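Local structure of uncharacterized protein (Deinococcus radiodurans, 2A1V) at residues 15-20 / 45-50. The protein is of unknown function but belongs to the YjbR family and folds as an antiparallel sheet packed against helices. Sequence-based numbering, arbitrary orientation. Where two conformers were deposited one is given.
Sequences SVCDEL and RMYALT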
ATOM      1  N   SER A  15      -9.446   5.747   3.653  1.00 24.80           N
ATOM      2  CA  SER A  15      -9.338   7.178   3.557  1.00 25.36           C
ATOM      3  C   SER A  15      -8.147   7.605   2.691  1.00 25.21           C
ATOM      4  O   SER A  15      -8.194   8.675   2.061  1.00 25.81           O
ATOM      5  CB  SER A  15      -9.295   7.857   4.959  1.00 25.41           C
ATOM      6  OG  SER A  15      -7.998   7.783   5.585  1.00 30.24           O
ATOM      7  N   VAL A  16      -7.074   6.817   2.699  1.00 23.74           N
ATOM      8  CA  VAL A  16      -5.893   7.149   1.925  1.00 22.92           C
ATOM      9  C   VAL A  16      -6.151   6.699   0.498  1.00 22.10           C
ATOM     10  O   VAL A  16      -6.014   7.479  -0.446  1.00 22.33           O
ATOM     11  CB  VAL A  16      -4.636   6.490   2.513  1.00 23.30           C
ATOM     12  CG1 VAL A  16      -3.464   6.561   1.511  1.00 23.30           C
ATOM     13  CG2 VAL A  16      -4.281   7.172   3.831  1.00 22.83           C
ATOM     14  N   CYS A  17      -6.623   5.468   0.345  1.00 21.02           N
ATOM     15  CA  CYS A  17      -6.779   4.860  -0.997  1.00 20.71           C
ATOM     16  C   CYS A  17      -7.917   5.468  -1.836  1.00 20.23           C
ATOM     17  O   CYS A  17      -7.830   5.481  -3.030  1.00 18.35           O
ATOM     18  CB  CYS A  17      -6.903   3.320  -0.882  1.00 19.98           C
ATOM     19  SG  CYS A  17      -5.456   2.609  -0.147  1.00 18.13           S
ATOM     20  N   ASP A  18      -8.950   5.988  -1.175  1.00 21.32           N
ATOM     21  CA  ASP A  18     -10.086   6.636  -1.830  1.00 22.40           C
ATOM     22  C   ASP A  18      -9.632   7.863  -2.635  1.00 23.20           C
ATOM     23  O   ASP A  18     -10.300   8.244  -3.581  1.00 24.56           O
ATOM     24  CB  ASP A  18     -11.138   7.119  -0.807  1.00 22.11           C
ATOM     25  CG  ASP A  18     -12.075   6.023  -0.324  1.00 22.24           C
ATOM     26  OD1 ASP A  18     -12.078   4.880  -0.837  1.00 26.75           O
ATOM     27  OD2 ASP A  18     -12.835   6.315   0.604  1.00 22.28           O
ATOM     28  N   GLU A  19      -8.530   8.488  -2.234  1.00 23.43           N
ATOM     29  CA  GLU A  19      -7.968   9.651  -2.944  1.00 23.83           C
ATOM     30  C   GLU A  19      -7.025   9.342  -4.127  1.00 22.35           C
ATOM     31  O   GLU A  19      -6.570  10.277  -4.810  1.00 21.81           O
ATOM     32  CB  GLU A  19      -7.093  10.443  -2.017  1.00 24.16           C
ATOM     33  CG  GLU A  19      -7.623  10.694  -0.670  1.00 28.66           C
ATOM     34  CD  GLU A  19      -6.476  11.100   0.216  1.00 31.02           C
ATOM     35  OE1 GLU A  19      -5.320  10.757  -0.215  1.00 43.31           O
ATOM     36  OE2 GLU A  19      -6.710  11.716   1.303  1.00 36.34           O
ATOM     37  N   LEU A  20      -6.660   8.071  -4.291  1.00 20.84           N
ATOM     38  CA  LEU A  20      -5.684   7.670  -5.301  1.00 19.99           C
ATOM     39  C   LEU A  20      -6.451   7.324  -6.565  1.00 19.14           C
ATOM     40  O   LEU A  20      -7.431   6.577  -6.522  1.00 18.14           O
ATOM     41  CB  LEU A  20      -4.870   6.491  -4.824  1.00 19.34           C
ATOM     42  CG  LEU A  20      -4.247   6.692  -3.459  1.00 19.98           C
ATOM     43  CD1 LEU A  20      -3.552   5.428  -2.914  1.00 16.73           C
ATOM     44  CD2 LEU A  20      -3.309   7.893  -3.522  1.00 21.80           C
ATOM     45  N   ARG A  45      -3.748  -3.748 -10.976  0.60 19.68           N
ATOM     46  CA  ARG A  45      -2.599  -4.333 -10.299  0.60 20.04           C
ATOM     47  C   ARG A  45      -2.621  -4.015  -8.798  0.60 19.10           C
ATOM     48  O   ARG A  45      -2.722  -2.861  -8.412  0.60 18.49           O
ATOM     49  CB  ARG A  45      -1.297  -3.772 -10.910  0.60 21.06           C
ATOM     50  CG  ARG A  45      -1.081  -4.014 -12.434  0.60 22.65           C
ATOM     51  CD  ARG A  45      -0.664  -5.446 -12.765  0.60 27.15           C
ATOM     52  NE  ARG A  45      -1.811  -6.308 -13.066  0.60 29.91           N
ATOM     53  CZ  ARG A  45      -2.141  -6.810 -14.261  0.60 28.57           C
ATOM     54  NH1 ARG A  45      -1.428  -6.593 -15.360  0.60 28.45           N
ATOM     55  NH2 ARG A  45      -3.219  -7.557 -14.344  0.60 29.43           N
ATOM     56  N   MET A  46      -2.496  -5.042  -7.963  1.00 18.75           N
ATOM     57  CA  MET A  46      -2.515  -4.884  -6.511  1.00 19.99           C
ATOM     58  C   MET A  46      -1.355  -4.049  -5.959  1.00 18.57           C
ATOM     59  O   MET A  46      -0.210  -4.201  -6.375  1.00 18.04           O
ATOM     60  CB  MET A  46      -2.606  -6.244  -5.788  1.00 19.24           C
ATOM     61  CG  MET A  46      -1.486  -7.170  -6.059  1.00 24.07           C
ATOM     62  SD  MET A  46      -1.767  -8.942  -5.617  1.00 28.66           S
ATOM     63  CE  MET A  46      -2.156  -8.783  -3.927  1.00 31.86           C
ATOM     64  N   TYR A  47      -1.676  -3.162  -5.010  1.00 17.37           N
ATOM     65  CA  TYR A  47      -0.663  -2.362  -4.364  1.00 17.46           C
ATOM     66  C   TYR A  47      -0.748  -2.363  -2.837  1.00 16.92           C
ATOM     67  O   TYR A  47       0.153  -1.832  -2.198  1.00 17.06           O
ATOM     68  CB  TYR A  47      -0.683  -0.914  -4.918  1.00 16.87           C
ATOM     69  CG  TYR A  47      -1.875  -0.081  -4.520  1.00 17.95           C
ATOM     70  CD1 TYR A  47      -1.893   0.621  -3.315  1.00 17.18           C
ATOM     71  CD2 TYR A  47      -3.017  -0.004  -5.348  1.00 16.86           C
ATOM     72  CE1 TYR A  47      -3.003   1.375  -2.946  1.00 16.15           C
ATOM     73  CE2 TYR A  47      -4.120   0.736  -4.976  1.00 15.46           C
ATOM     74  CZ  TYR A  47      -4.105   1.442  -3.787  1.00 15.76           C
ATOM     75  OH  TYR A  47      -5.200   2.195  -3.415  1.00 15.78           O
ATOM     76  N   ALA A  48      -1.843  -2.856  -2.260  1.00 16.19           N
ATOM     77  CA  ALA A  48      -1.941  -3.002  -0.806  1.00 16.55           C
ATOM     78  C   ALA A  48      -2.957  -4.093  -0.473  1.00 16.79           C
ATOM     79  O   ALA A  48      -3.905  -4.293  -1.226  1.00 16.67           O
ATOM     80  CB  ALA A  48      -2.328  -1.751  -0.176  1.00 15.97           C
ATOM     81  N   LEU A  49      -2.738  -4.819   0.620  1.00 16.42           N
ATOM     82  CA  LEU A  49      -3.685  -5.842   1.054  1.00 18.52           C
ATOM     83  C   LEU A  49      -3.735  -5.891   2.584  1.00 17.93           C
ATOM     84  O   LEU A  49      -2.699  -5.691   3.267  1.00 17.86           O
ATOM     85  CB  LEU A  49      -3.278  -7.248   0.586  1.00 19.38           C
ATOM     86  CG  LEU A  49      -2.801  -7.670  -0.780  1.00 22.89           C
ATOM     87  CD1 LEU A  49      -1.441  -7.025  -1.158  1.00 24.64           C
ATOM     88  CD2 LEU A  49      -2.722  -9.221  -0.708  1.00 22.14           C
ATOM     89  N   THR A  50      -4.895  -6.221   3.127  1.00 18.02           N
ATOM     90  CA  THR A  50      -4.978  -6.491   4.574  1.00 19.04           C
ATOM     91  C   THR A  50      -6.125  -7.444   4.872  1.00 19.26           C
ATOM     92  O   THR A  50      -7.129  -7.416   4.170  1.00 20.40           O
ATOM     93  CB  THR A  50      -5.155  -5.169   5.422  1.00 19.51           C
ATOM     94  OG1 THR A  50      -4.901  -5.411   6.839  1.00 19.29           O
ATOM     95  CG2 THR A  50      -6.530  -4.581   5.192  1.00 19.02           C
TER
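Tyr47 reaches from its strand to Cys17 and Leu20, and a single phenol thereby links strand 43-51 to helix 10-17 and the turn that follows it. The tight part lies at its outer end: Tyr47 OH stands 3.3 Å from both CB and SG of Cys17. The sulfur sits at the ring edge, close to the ring plane, 3.9 Å from CE1 of Tyr47, a Cys sulfur-aromatic contact. The backbone carries CB toward the ring, and a chi1 of -61°, SG anti to the carbonyl carbon, adds the sulfur beside it. Leu20 packs less closely, its CD1 3.7 Å from Tyr47 OH and oblique to the ring. The type I turn Cys17-Leu20, closed by a backbone bond from Leu20 N to Cys17 O, brings both side chains to the same ring. Buried among these apolar groups, the hydroxyl shares a hydrogen bond with Ser23 OG. Cutting Tyr47 back to an alanine is likely to open a gap before Cys17 and Leu20 and leave Ser23 OG without this partner. By contrast, Asp18 and Glu19 occupy the solvent side, where Glu19 forms a salt bridge with Arg109. Tyr47 and Ala48 form a classic beta bulge opposite Phe36 of strand 33-38, while Tyr112 of helix 101-119 meets the Tyr47 ring edge-to-face.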